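Local atomic coordinates of putative oxidoreductase (Thermus thermophilus, PDB entry 2ISM), a protein that is a putative oxidoreductase built as a six-bladed beta-propeller, one blade of which carries a bound calcium ion. Residues E66-Y70 against R96-E100; R104-R109 against R121-I127; G230-N235 against D259-P265. All blocks are in the same frame, centred on the assembly; numbering follows the deposited sequence.

Read from the N terminus, the three contacts follow in series; none nests within or crosses another. Contact 1 closes first: the loop leaving strand 60-66, the outermost of one four-stranded blade, meets strand 92-98, the second strand of the next blade. Contact 2 zips up the beta hairpin of strands 104-112 and 117-127 in that same blade. The two are directly joined, with probable backbone hydrogen bonds from Val98 N to Arg104 O and from Arg96 N to Gln106 O, each 2.9 Å. Contact 3 pairs strands 232-237 and 262-264 of another blade, across the chain's centre; its centre lies about 31 Å from that of contact 1 and about 29 Å from that of contact 2.

Contact 1: residues E66-Y70 against R96-E100; sequences ELSVY and RTVAE
Tyr70 overlaps the end of strand 92-98: with chi1 near 180° (t), its CB lies 3.9 Å from Thr97 CG2 and its CD1 lies 4.0 Å from Ala99 CB. The ring then leads away from the strand to Pro131, whose carbonyl oxygen is hydrogen-bonded to Tyr70 OH. Residues 67-70 are extended but form no regular strand, and their direction is 62° from that of residues 96-99. The CA atoms come nearest at Val69 and Val98, 4.7 Å apart. Thr97 O receives the one backbone-to-backbone hydrogen bond, from Tyr70 N (2.8 Å, 160°), and also a CA-H...O contact from Val69 CA at 3.2 Å. In the propeller, this is where the link from the outer strand of one blade, 60-66, to the inner strand of the next, 77-82, passes alongside the second strand of that next blade. Arg96, with chi1 p and chi2 to chi4 all near 180°, runs stretched out alongside residues 67-69. Its CB is 4.0 Å from Val69 CG1, its NH1 is 4.0 Å from Leu67 CB, and NH1 gives Ser68 O a weak hydrogen bond (2.9 Å, 121°). One water accepts from Ser68 N (3.0 Å) and Arg96 NH1 (3.2 Å); a second joins Ser68 OG (3.0 Å) to Ala99 N (2.9 Å). Thr97 OG1 is hydrogen-bonded to Gly76 N.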
ATOM      1  N   GLU B  66      -0.537   7.820  33.311  1.00 18.41           N
ATOM      2  CA  GLU B  66      -0.561   9.264  33.412  1.00 23.35           C
ATOM      3  C   GLU B  66       0.829   9.654  33.881  1.00 25.13           C
ATOM      4  O   GLU B  66       1.325   9.121  34.875  1.00 24.65           O
ATOM      5  CB  GLU B  66      -1.616   9.724  34.415  1.00 28.45           C
ATOM      6  CG  GLU B  66      -1.912  11.210  34.334  1.00 44.47           C
ATOM      7  CD  GLU B  66      -3.184  11.592  35.062  1.00 53.41           C
ATOM      8  OE1 GLU B  66      -4.243  10.999  34.759  1.00 56.27           O
ATOM      9  OE2 GLU B  66      -3.126  12.487  35.932  1.00 59.63           O
ATOM     10  N   LEU B  67       1.467  10.561  33.151  1.00 21.29           N
ATOM     11  CA  LEU B  67       2.808  11.007  33.503  1.00 19.78           C
ATOM     12  C   LEU B  67       2.838  12.509  33.734  1.00 18.61           C
ATOM     13  O   LEU B  67       2.179  13.269  33.028  1.00 17.99           O
ATOM     14  CB  LEU B  67       3.795  10.650  32.386  1.00 18.91           C
ATOM     15  CG  LEU B  67       3.965   9.168  32.037  1.00 27.29           C
ATOM     16  CD1 LEU B  67       4.796   9.031  30.771  1.00 23.47           C
ATOM     17  CD2 LEU B  67       4.630   8.443  33.191  1.00 29.55           C
ATOM     18  N   SER B  68       3.595  12.929  34.740  1.00 18.33           N
ATOM     19  CA  SER B  68       3.740  14.343  35.040  1.00 18.62           C
ATOM     20  C   SER B  68       4.615  14.923  33.939  1.00 17.74           C
ATOM     21  O   SER B  68       5.688  14.397  33.650  1.00 21.70           O
ATOM     22  CB  SER B  68       4.424  14.533  36.397  1.00 23.47           C
ATOM     23  OG  SER B  68       4.802  15.887  36.594  1.00 32.32           O
ATOM     24  N   VAL B  69       4.153  15.991  33.305  1.00 16.41           N
ATOM     25  CA  VAL B  69       4.936  16.611  32.250  1.00 15.24           C
ATOM     26  C   VAL B  69       4.788  18.119  32.329  1.00 19.05           C
ATOM     27  O   VAL B  69       3.884  18.633  32.995  1.00 15.19           O
ATOM     28  CB  VAL B  69       4.482  16.149  30.837  1.00 13.44           C
ATOM     29  CG1 VAL B  69       4.566  14.631  30.719  1.00  9.24           C
ATOM     30  CG2 VAL B  69       3.070  16.630  30.562  1.00 14.74           C
ATOM     31  N   TYR B  70       5.694  18.813  31.649  1.00 16.76           N
ATOM     32  CA  TYR B  70       5.697  20.267  31.582  1.00 18.43           C
ATOM     33  C   TYR B  70       5.009  20.596  30.271  1.00 21.98           C
ATOM     34  O   TYR B  70       5.641  20.580  29.213  1.00 22.84           O
ATOM     35  CB  TYR B  70       7.136  20.781  31.534  1.00 19.01           C
ATOM     36  CG  TYR B  70       7.263  22.285  31.514  1.00 19.97           C
ATOM     37  CD1 TYR B  70       6.947  23.044  32.642  1.00 20.93           C
ATOM     38  CD2 TYR B  70       7.738  22.951  30.382  1.00 18.56           C
ATOM     39  CE1 TYR B  70       7.109  24.425  32.648  1.00 17.16           C
ATOM     40  CE2 TYR B  70       7.904  24.336  30.378  1.00 18.40           C
ATOM     41  CZ  TYR B  70       7.589  25.064  31.518  1.00 20.35           C
ATOM     42  OH  TYR B  70       7.780  26.425  31.542  1.00 20.32           O
ATOM     43  N   ARG B  96       9.465  12.821  27.170  1.00  9.20           N
ATOM     44  CA  ARG B  96       8.672  13.838  27.858  1.00  9.26           C
ATOM     45  C   ARG B  96       9.487  14.998  28.416  1.00 11.06           C
ATOM     46  O   ARG B  96      10.677  14.860  28.715  1.00 10.44           O
ATOM     47  CB  ARG B  96       7.883  13.212  29.021  1.00  9.78           C
ATOM     48  CG  ARG B  96       8.772  12.746  30.176  1.00 10.76           C
ATOM     49  CD  ARG B  96       7.975  12.490  31.450  1.00 17.60           C
ATOM     50  NE  ARG B  96       8.822  11.944  32.509  1.00 13.07           N
ATOM     51  CZ  ARG B  96       8.407  11.678  33.744  1.00 20.52           C
ATOM     52  NH1 ARG B  96       7.147  11.910  34.092  1.00 16.25           N
ATOM     53  NH2 ARG B  96       9.253  11.161  34.630  1.00 16.63           N
ATOM     54  N   THR B  97       8.823  16.143  28.553  1.00 12.65           N
ATOM     55  CA  THR B  97       9.438  17.327  29.131  1.00 11.54           C
ATOM     56  C   THR B  97       8.981  17.272  30.590  1.00 14.29           C
ATOM     57  O   THR B  97       7.779  17.184  30.863  1.00 13.69           O
ATOM     58  CB  THR B  97       8.895  18.626  28.495  1.00 15.45           C
ATOM     59  OG1 THR B  97       8.865  18.491  27.068  1.00 11.40           O
ATOM     60  CG2 THR B  97       9.791  19.809  28.861  1.00 12.44           C
ATOM     61  N   VAL B  98       9.924  17.303  31.526  1.00 16.04           N
ATOM     62  CA  VAL B  98       9.566  17.245  32.938  1.00 16.28           C
ATOM     63  C   VAL B  98      10.121  18.461  33.681  1.00 18.18           C
ATOM     64  O   VAL B  98      11.142  19.027  33.282  1.00 12.81           O
ATOM     65  CB  VAL B  98      10.088  15.931  33.589  1.00 18.01           C
ATOM     66  CG1 VAL B  98      11.593  15.992  33.784  1.00 15.19           C
ATOM     67  CG2 VAL B  98       9.374  15.685  34.910  1.00 28.27           C
ATOM     68  N   ALA B  99       9.442  18.864  34.754  1.00 14.72           N
ATOM     69  CA  ALA B  99       9.863  20.020  35.540  1.00 18.45           C
ATOM     70  C   ALA B  99      10.356  19.659  36.941  1.00 19.71           C
ATOM     71  O   ALA B  99      11.135  20.404  37.540  1.00 18.04           O
ATOM     72  CB  ALA B  99       8.713  21.024  35.640  1.00 20.51           C
ATOM     73  N   GLU B 100       9.907  18.520  37.459  1.00 20.76           N
ATOM     74  CA  GLU B 100      10.303  18.081  38.796  1.00 26.05           C
ATOM     75  C   GLU B 100      11.803  17.839  38.945  1.00 25.40           C
ATOM     76  O   GLU B 100      12.366  16.943  38.316  1.00 23.08           O
ATOM     77  CB  GLU B 100       9.542  16.809  39.182  1.00 36.40           C
ATOM     78  CG  GLU B 100       8.103  17.037  39.617  1.00 50.39           C
ATOM     79  CD  GLU B 100       8.000  17.898  40.863  1.00 62.49           C
ATOM     80  OE1 GLU B 100       8.852  17.743  41.766  1.00 67.94           O
ATOM     81  OE2 GLU B 100       7.062  18.721  40.946  1.00 68.87           O
TER
HETATM   82  O   HOH W   1       5.213  10.978  36.402  1.00 16.90           O
HETATM   83  O   HOH W   2       6.985  17.676  35.580  1.00 25.10           O

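Contact 2: residues R104-R109 against R121-I127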
ATOM      1  N   ARG B 104      13.737  19.801  31.995  1.00 10.61           N
ATOM      2  CA  ARG B 104      14.514  19.189  30.926  1.00  9.81           C
ATOM      3  C   ARG B 104      13.698  18.112  30.221  1.00  9.72           C
ATOM      4  O   ARG B 104      12.647  17.699  30.711  1.00 11.16           O
ATOM      5  CB  ARG B 104      15.819  18.585  31.476  1.00 12.69           C
ATOM      6  CG  ARG B 104      15.705  17.222  32.154  1.00 12.83           C
ATOM      7  CD  ARG B 104      15.072  17.279  33.545  1.00 15.79           C
ATOM      8  NE  ARG B 104      15.251  16.010  34.259  1.00 13.30           N
ATOM      9  CZ  ARG B 104      14.900  15.796  35.525  1.00 15.88           C
ATOM     10  NH1 ARG B 104      14.339  16.763  36.241  1.00 18.81           N
ATOM     11  NH2 ARG B 104      15.119  14.613  36.083  1.00 12.85           N
ATOM     12  N   ASN B 105      14.165  17.690  29.052  1.00  8.59           N
ATOM     13  CA  ASN B 105      13.491  16.631  28.313  1.00  9.65           C
ATOM     14  C   ASN B 105      14.214  15.324  28.643  1.00 10.91           C
ATOM     15  O   ASN B 105      15.392  15.325  29.012  1.00 11.67           O
ATOM     16  CB  ASN B 105      13.523  16.900  26.800  1.00 10.61           C
ATOM     17  CG  ASN B 105      12.484  17.933  26.365  1.00 11.33           C
ATOM     18  OD1 ASN B 105      12.819  19.020  25.882  1.00 13.08           O
ATOM     19  ND2 ASN B 105      11.221  17.592  26.537  1.00  7.20           N
ATOM     20  N   GLN B 106      13.503  14.213  28.532  1.00  9.13           N
ATOM     21  CA  GLN B 106      14.087  12.919  28.834  1.00  8.92           C
ATOM     22  C   GLN B 106      13.298  11.819  28.162  1.00  9.80           C
ATOM     23  O   GLN B 106      12.160  12.018  27.745  1.00 11.35           O
ATOM     24  CB  GLN B 106      14.073  12.667  30.346  1.00 11.52           C
ATOM     25  CG  GLN B 106      12.709  12.883  30.979  1.00 14.35           C
ATOM     26  CD  GLN B 106      12.644  12.459  32.438  1.00 15.66           C
ATOM     27  OE1 GLN B 106      13.567  12.702  33.220  1.00 21.07           O
ATOM     28  NE2 GLN B 106      11.537  11.840  32.814  1.00 13.04           N
ATOM     29  N   VAL B 107      13.927  10.659  28.056  1.00  8.52           N
ATOM     30  CA  VAL B 107      13.279   9.491  27.501  1.00 10.11           C
ATOM     31  C   VAL B 107      13.126   8.581  28.701  1.00 10.97           C
ATOM     32  O   VAL B 107      14.099   8.303  29.401  1.00 12.87           O
ATOM     33  CB  VAL B 107      14.148   8.771  26.456  1.00 10.34           C
ATOM     34  CG1 VAL B 107      13.480   7.457  26.064  1.00  8.88           C
ATOM     35  CG2 VAL B 107      14.327   9.652  25.221  1.00  9.49           C
ATOM     36  N   VAL B 108      11.903   8.147  28.959  1.00 10.75           N
ATOM     37  CA  VAL B 108      11.646   7.262  30.078  1.00 11.55           C
ATOM     38  C   VAL B 108      11.116   5.947  29.534  1.00 13.65           C
ATOM     39  O   VAL B 108      10.818   5.826  28.347  1.00 12.66           O
ATOM     40  CB  VAL B 108      10.616   7.863  31.066  1.00 11.82           C
ATOM     41  CG1 VAL B 108      11.184   9.122  31.700  1.00 17.42           C
ATOM     42  CG2 VAL B 108       9.307   8.172  30.344  1.00 14.92           C
ATOM     43  N   ARG B 109      11.012   4.967  30.416  1.00 13.19           N
ATOM     44  CA  ARG B 109      10.525   3.654  30.053  1.00 14.62           C
ATOM     45  C   ARG B 109       9.488   3.241  31.096  1.00 12.87           C
ATOM     46  O   ARG B 109       9.706   3.437  32.290  1.00 13.57           O
ATOM     47  CB  ARG B 109      11.704   2.676  30.053  1.00 19.14           C
ATOM     48  CG  ARG B 109      11.391   1.302  29.546  1.00 26.87           C
ATOM     49  CD  ARG B 109      12.666   0.496  29.335  1.00 24.28           C
ATOM     50  NE  ARG B 109      13.190  -0.122  30.550  1.00 20.93           N
ATOM     51  CZ  ARG B 109      14.190  -1.000  30.552  1.00 24.94           C
ATOM     52  NH1 ARG B 109      14.763  -1.345  29.405  1.00 16.90           N
ATOM     53  NH2 ARG B 109      14.610  -1.543  31.688  1.00 23.85           N
ATOM     54  N   ARG B 121      11.880   3.505  34.674  1.00 20.69           N
ATOM     55  CA  ARG B 121      13.065   4.318  34.917  1.00 18.37           C
ATOM     56  C   ARG B 121      13.363   5.275  33.765  1.00 21.46           C
ATOM     57  O   ARG B 121      12.810   5.143  32.671  1.00 18.99           O
ATOM     58  CB  ARG B 121      14.286   3.427  35.154  1.00 22.76           C
ATOM     59  CG  ARG B 121      14.905   2.844  33.893  1.00 19.55           C
ATOM     60  CD  ARG B 121      16.281   2.278  34.201  1.00 33.57           C
ATOM     61  NE  ARG B 121      17.204   2.427  33.080  1.00 38.64           N
ATOM     62  CZ  ARG B 121      17.347   1.542  32.102  1.00 41.02           C
ATOM     63  NH1 ARG B 121      16.627   0.430  32.101  1.00 45.49           N
ATOM     64  NH2 ARG B 121      18.210   1.770  31.125  1.00 37.29           N
ATOM     65  N   VAL B 122      14.238   6.241  34.024  1.00 16.55           N
ATOM     66  CA  VAL B 122      14.641   7.196  33.006  1.00 21.25           C
ATOM     67  C   VAL B 122      15.718   6.505  32.176  1.00 19.50           C
ATOM     68  O   VAL B 122      16.636   5.894  32.725  1.00 18.99           O
ATOM     69  CB  VAL B 122      15.215   8.482  33.639  1.00 22.91           C
ATOM     70  CG1 VAL B 122      15.648   9.452  32.552  1.00 22.59           C
ATOM     71  CG2 VAL B 122      14.168   9.126  34.533  1.00 23.85           C
ATOM     72  N   VAL B 123      15.581   6.583  30.858  1.00 13.32           N
ATOM     73  CA  VAL B 123      16.519   5.959  29.927  1.00 16.14           C
ATOM     74  C   VAL B 123      17.638   6.921  29.534  1.00 18.28           C
ATOM     75  O   VAL B 123      18.798   6.523  29.409  1.00 16.16           O
ATOM     76  CB  VAL B 123      15.770   5.478  28.667  1.00 19.23           C
ATOM     77  CG1 VAL B 123      16.737   4.892  27.661  1.00 18.24           C
ATOM     78  CG2 VAL B 123      14.728   4.440  29.065  1.00 19.66           C
ATOM     79  N   LEU B 124      17.279   8.185  29.329  1.00 11.80           N
ATOM     80  CA  LEU B 124      18.234   9.235  28.990  1.00 11.01           C
ATOM     81  C   LEU B 124      17.657  10.525  29.555  1.00 15.53           C
ATOM     82  O   LEU B 124      16.532  10.904  29.227  1.00 14.54           O
ATOM     83  CB  LEU B 124      18.417   9.376  27.472  1.00 12.86           C
ATOM     84  CG  LEU B 124      19.293  10.574  27.069  1.00 17.15           C
ATOM     85  CD1 LEU B 124      20.658  10.455  27.741  1.00 19.22           C
ATOM     86  CD2 LEU B 124      19.454  10.639  25.554  1.00 19.58           C
ATOM     87  N   ASP B 125      18.428  11.191  30.405  1.00 13.27           N
ATOM     88  CA  ASP B 125      17.981  12.425  31.039  1.00 13.22           C
ATOM     89  C   ASP B 125      18.859  13.609  30.627  1.00 13.38           C
ATOM     90  O   ASP B 125      19.982  13.426  30.157  1.00 14.40           O
ATOM     91  CB  ASP B 125      18.036  12.250  32.568  1.00 11.11           C
ATOM     92  CG  ASP B 125      17.049  13.142  33.300  1.00 17.57           C
ATOM     93  OD1 ASP B 125      16.357  13.937  32.630  1.00 16.27           O
ATOM     94  OD2 ASP B 125      16.967  13.046  34.547  1.00 17.87           O
ATOM     95  N   GLY B 126      18.338  14.823  30.789  1.00 10.50           N
ATOM     96  CA  GLY B 126      19.137  15.998  30.476  1.00 11.95           C
ATOM     97  C   GLY B 126      19.067  16.594  29.086  1.00 13.20           C
ATOM     98  O   GLY B 126      19.905  17.419  28.731  1.00 13.15           O
ATOM     99  N   ILE B 127      18.096  16.181  28.282  1.00 14.97           N
ATOM    100  CA  ILE B 127      17.970  16.758  26.950  1.00 14.16           C
ATOM    101  C   ILE B 127      17.477  18.185  27.184  1.00 14.20           C
ATOM    102  O   ILE B 127      16.610  18.418  28.030  1.00 12.02           O
ATOM    103  CB  ILE B 127      16.944  15.988  26.096  1.00 12.97           C
ATOM    104  CG1 ILE B 127      17.408  14.540  25.915  1.00  9.56           C
ATOM    105  CG2 ILE B 127      16.783  16.674  24.743  1.00 10.46           C
ATOM    106  CD1 ILE B 127      16.379  13.645  25.250  1.00 13.68           C
TER
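This beta hairpin forms the outer half of a propeller blade, strand 104-112 running antiparallel to the blade's last strand, 117-127. Asn105 with Ile127 (Asn105 N to Ile127 O, 2.7 Å) and Arg109 with Arg121 (Arg109 N to Arg121 O, 2.9 Å) are hydrogen-bonded pairs; Val108 with Val122 is a non-hydrogen-bonded pair. Between them lies a classic beta bulge: Val123 N (2.7 Å) and Leu124 N (3.2 Å) both donate to Val107 O, while Val107 N donates to Leu124 O at 2.9 Å. The register also shifts by one between Asn105 and Val107, a second bulge. Past its corner, strand 125-127 runs at 127° to strand 104-109 (N-to-C directions; 180° would be antiparallel), axes approaching to 4.7 Å. Like-charged Arg109 NH2 and Arg121 NH1 approach to 2.9 Å; Arg109 has salt bridges to Asp120 and Glu177. Arg104 holds Asp125 by a two-pronged salt bridge, NE to OD1 and NH2 to OD2, both 2.9 Å, and Asp125 OD1 also accepts Gly126 N at 2.8 Å.

Contact 3: residues G230-N235 against D259-P265; sequences GHDEVN and DPLYFWP. With CA (calcium ion), chain E.
Strands 232-235 and 262-264 run antiparallel, their axes 4.7 Å apart and 171° between directions. Glu233 and Phe263 form a non-hydrogen-bonded pair (CA-CA 4.1 Å), Val234 and Tyr262 a hydrogen-bonded one (5.3 Å). Val234 N donates to Tyr262 O at 2.9 Å. Val234 O accepts twice, from Leu261 N (2.7 Å, 131°) and Tyr262 N (3.3 Å, 158°), which defines a classic beta bulge. Further along, Trp264 N donates to Asp232 O at 3.0 Å, and His231 N, where the backbone has positive phi (64/37), donates to Trp264 O at 2.7 Å. Three polar side-chain atoms have partners outside the two segments: Asp232 OD1 in Gly222 N, Asp259 OD1 in Gly252 N and His231 ND1 in Tyr229 O. Glu233, with chi1 p and chi2 t, reaches out to calcium, which it chelates through OE1 (2.9 Å from the ion) and OE2 (2.7 Å); four waters and Tyr243 O bring the ligand atoms to seven. Pro265 CA makes a CH-pi contact 3.9 Å from the centroid of the His231 ring, over its face. The His231 and Phe263 rings are nearly parallel (17°) but barely overlap, centroids 5.6 Å apart. Val234 CG1 meets Leu261 CD2 at 4.2 Å, and Val234 CG2 meets Trp264 CH2 at 3.8 Å. Strand 262-264 is the outermost of its propeller blade; strand 232-237 bonds on to strand 216-220, through Glu233 with Glu220 and Asn235 with Ser218, while Val234 touches Leu273 and Tyr262 touches Val304 and Val307, all three on strands 270-276 and 301-312 of the next blade.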
ATOM      1  N   GLY B 230       9.592  29.737   6.266  1.00 44.30           N
ATOM      2  CA  GLY B 230       9.599  28.469   5.534  1.00 37.94           C
ATOM      3  C   GLY B 230      10.871  27.643   5.551  1.00 33.00           C
ATOM      4  O   GLY B 230      11.618  27.638   6.527  1.00 35.58           O
ATOM      5  N   HIS B 231      11.099  26.949   4.441  1.00 26.91           N
ATOM      6  CA  HIS B 231      12.249  26.067   4.236  1.00 25.62           C
ATOM      7  C   HIS B 231      12.251  24.879   5.182  1.00 24.65           C
ATOM      8  O   HIS B 231      13.301  24.443   5.654  1.00 20.58           O
ATOM      9  CB  HIS B 231      13.580  26.834   4.333  1.00 34.68           C
ATOM     10  CG  HIS B 231      13.753  27.868   3.261  1.00 39.65           C
ATOM     11  ND1 HIS B 231      13.038  29.046   3.257  1.00 43.15           N
ATOM     12  CD2 HIS B 231      14.493  27.875   2.124  1.00 41.92           C
ATOM     13  CE1 HIS B 231      13.324  29.731   2.164  1.00 47.28           C
ATOM     14  NE2 HIS B 231      14.203  29.042   1.459  1.00 45.11           N
ATOM     15  N   ASP B 232      11.057  24.365   5.462  1.00 18.62           N
ATOM     16  CA  ASP B 232      10.918  23.187   6.299  1.00 20.52           C
ATOM     17  C   ASP B 232      11.498  22.111   5.394  1.00 20.97           C
ATOM     18  O   ASP B 232      11.524  22.277   4.170  1.00 19.52           O
ATOM     19  CB  ASP B 232       9.446  22.933   6.601  1.00 26.48           C
ATOM     20  CG  ASP B 232       8.808  24.086   7.354  1.00 21.52           C
ATOM     21  OD1 ASP B 232       9.032  24.203   8.576  1.00 20.58           O
ATOM     22  OD2 ASP B 232       8.092  24.883   6.717  1.00 26.74           O
ATOM     23  N   GLU B 233      11.943  21.001   5.964  1.00 18.26           N
ATOM     24  CA  GLU B 233      12.586  20.004   5.126  1.00 20.01           C
ATOM     25  C   GLU B 233      12.452  18.542   5.501  1.00 18.62           C
ATOM     26  O   GLU B 233      11.943  18.187   6.561  1.00 15.55           O
ATOM     27  CB  GLU B 233      14.069  20.348   5.065  1.00 26.69           C
ATOM     28  CG  GLU B 233      14.582  20.803   6.423  1.00 26.52           C
ATOM     29  CD  GLU B 233      16.069  21.056   6.467  1.00 26.55           C
ATOM     30  OE1 GLU B 233      16.546  22.017   5.825  1.00 27.51           O
ATOM     31  OE2 GLU B 233      16.761  20.287   7.159  1.00 24.69           O
ATOM     32  N   VAL B 234      12.914  17.704   4.580  1.00 14.79           N
ATOM     33  CA  VAL B 234      12.961  16.264   4.761  1.00 15.70           C
ATOM     34  C   VAL B 234      14.422  15.967   4.466  1.00 16.40           C
ATOM     35  O   VAL B 234      14.942  16.358   3.414  1.00 15.87           O
ATOM     36  CB  VAL B 234      12.090  15.501   3.752  1.00 15.12           C
ATOM     37  CG1 VAL B 234      12.316  13.998   3.924  1.00 10.27           C
ATOM     38  CG2 VAL B 234      10.622  15.843   3.960  1.00 18.43           C
ATOM     39  N   ASN B 235      15.084  15.295   5.402  1.00 14.51           N
ATOM     40  CA  ASN B 235      16.496  14.968   5.259  1.00 15.21           C
ATOM     41  C   ASN B 235      16.754  13.467   5.213  1.00 16.27           C
ATOM     42  O   ASN B 235      16.006  12.673   5.788  1.00 11.81           O
ATOM     43  CB  ASN B 235      17.298  15.557   6.432  1.00  9.81           C
ATOM     44  CG  ASN B 235      17.263  17.070   6.473  1.00 14.52           C
ATOM     45  OD1 ASN B 235      16.716  17.671   7.402  1.00 17.42           O
ATOM     46  ND2 ASN B 235      17.855  17.698   5.470  1.00 12.09           N
ATOM     47  N   ASP B 259      22.567  18.907   2.357  1.00 20.90           N
ATOM     48  CA  ASP B 259      21.319  19.526   1.921  1.00 22.74           C
ATOM     49  C   ASP B 259      20.147  18.589   2.153  1.00 21.00           C
ATOM     50  O   ASP B 259      20.308  17.369   2.226  1.00 18.62           O
ATOM     51  CB  ASP B 259      21.352  19.868   0.426  1.00 28.52           C
ATOM     52  CG  ASP B 259      22.395  20.906   0.076  1.00 30.48           C
ATOM     53  OD1 ASP B 259      22.620  21.834   0.881  1.00 36.33           O
ATOM     54  OD2 ASP B 259      22.978  20.798  -1.024  1.00 41.91           O
ATOM     55  N   PRO B 260      18.941  19.150   2.277  1.00 21.32           N
ATOM     56  CA  PRO B 260      17.774  18.296   2.491  1.00 18.20           C
ATOM     57  C   PRO B 260      17.373  17.589   1.201  1.00 23.08           C
ATOM     58  O   PRO B 260      17.702  18.041   0.099  1.00 18.89           O
ATOM     59  CB  PRO B 260      16.711  19.282   2.966  1.00 20.01           C
ATOM     60  CG  PRO B 260      17.100  20.553   2.278  1.00 24.12           C
ATOM     61  CD  PRO B 260      18.596  20.570   2.458  1.00 22.96           C
ATOM     62  N   LEU B 261      16.686  16.462   1.349  1.00 19.62           N
ATOM     63  CA  LEU B 261      16.201  15.695   0.212  1.00 18.41           C
ATOM     64  C   LEU B 261      15.157  16.558  -0.486  1.00 22.68           C
ATOM     65  O   LEU B 261      15.010  16.528  -1.709  1.00 21.75           O
ATOM     66  CB  LEU B 261      15.553  14.402   0.694  1.00 21.05           C
ATOM     67  CG  LEU B 261      14.679  13.650  -0.312  1.00 26.64           C
ATOM     68  CD1 LEU B 261      15.531  13.119  -1.451  1.00 26.47           C
ATOM     69  CD2 LEU B 261      13.964  12.517   0.399  1.00 25.27           C
ATOM     70  N   TYR B 262      14.431  17.330   0.315  1.00 19.74           N
ATOM     71  CA  TYR B 262      13.399  18.216  -0.195  1.00 19.38           C
ATOM     72  C   TYR B 262      13.106  19.279   0.851  1.00 23.05           C
ATOM     73  O   TYR B 262      13.234  19.031   2.051  1.00 21.18           O
ATOM     74  CB  TYR B 262      12.116  17.427  -0.479  1.00 20.56           C
ATOM     75  CG  TYR B 262      11.092  18.199  -1.281  1.00 22.49           C
ATOM     76  CD1 TYR B 262      11.217  18.325  -2.662  1.00 23.95           C
ATOM     77  CD2 TYR B 262      10.017  18.830  -0.657  1.00 23.13           C
ATOM     78  CE1 TYR B 262      10.300  19.061  -3.403  1.00 31.53           C
ATOM     79  CE2 TYR B 262       9.094  19.569  -1.386  1.00 26.30           C
ATOM     80  CZ  TYR B 262       9.241  19.681  -2.759  1.00 31.80           C
ATOM     81  OH  TYR B 262       8.337  20.416  -3.486  1.00 29.76           O
ATOM     82  N   PHE B 263      12.731  20.469   0.396  1.00 22.65           N
ATOM     83  CA  PHE B 263      12.379  21.540   1.314  1.00 23.55           C
ATOM     84  C   PHE B 263      11.335  22.434   0.661  1.00 25.02           C
ATOM     85  O   PHE B 263      11.294  22.570  -0.561  1.00 25.95           O
ATOM     86  CB  PHE B 263      13.610  22.359   1.737  1.00 25.42           C
ATOM     87  CG  PHE B 263      14.208  23.196   0.641  1.00 29.09           C
ATOM     88  CD1 PHE B 263      15.070  22.633  -0.296  1.00 34.32           C
ATOM     89  CD2 PHE B 263      13.929  24.558   0.562  1.00 28.81           C
ATOM     90  CE1 PHE B 263      15.650  23.414  -1.296  1.00 34.94           C
ATOM     91  CE2 PHE B 263      14.502  25.348  -0.431  1.00 35.42           C
ATOM     92  CZ  PHE B 263      15.366  24.775  -1.362  1.00 35.00           C
ATOM     93  N   TRP B 264      10.489  23.043   1.485  1.00 25.78           N
ATOM     94  CA  TRP B 264       9.463  23.954   0.992  1.00 27.37           C
ATOM     95  C   TRP B 264       9.837  25.407   1.263  1.00 27.87           C
ATOM     96  O   TRP B 264       9.677  25.903   2.377  1.00 26.31           O
ATOM     97  CB  TRP B 264       8.110  23.632   1.632  1.00 28.82           C
ATOM     98  CG  TRP B 264       7.588  22.273   1.280  1.00 25.84           C
ATOM     99  CD1 TRP B 264       6.702  21.966   0.288  1.00 26.67           C
ATOM    100  CD2 TRP B 264       7.918  21.034   1.918  1.00 27.00           C
ATOM    101  NE1 TRP B 264       6.462  20.613   0.269  1.00 26.41           N
ATOM    102  CE2 TRP B 264       7.197  20.017   1.261  1.00 26.11           C
ATOM    103  CE3 TRP B 264       8.755  20.679   2.982  1.00 29.27           C
ATOM    104  CZ2 TRP B 264       7.286  18.677   1.631  1.00 24.38           C
ATOM    105  CZ3 TRP B 264       8.840  19.348   3.348  1.00 22.42           C
ATOM    106  CH2 TRP B 264       8.111  18.364   2.674  1.00 24.36           C
ATOM    107  N   PRO B 265      10.340  26.084   0.235  1.00 30.55           N
ATOM    108  CA  PRO B 265      10.707  27.499   0.351  1.00 33.42           C
ATOM    109  C   PRO B 265       9.551  28.343   0.875  1.00 35.71           C
ATOM    110  O   PRO B 265       9.757  29.214   1.721  1.00 36.29           O
ATOM    111  CB  PRO B 265      11.031  27.890  -1.092  1.00 34.67           C
ATOM    112  CG  PRO B 265      10.205  26.971  -1.919  1.00 33.44           C
ATOM    113  CD  PRO B 265      10.157  25.672  -1.167  1.00 28.23           C
TER
HETATM  114 CA    CA E1001      19.056  21.750   7.181  1.00 21.94          CA
HETATM  115  O   HOH W   3      20.309  23.139   5.197  1.00 28.74           O
HETATM  116  O   HOH W   4      19.545  19.616   5.486  1.00 19.22           O
HETATM  117  O   HOH W   5      18.730  20.865   9.683  1.00 21.64           O
HETATM  118  O   HOH W   6      18.963  24.231   8.470  1.00 26.77           O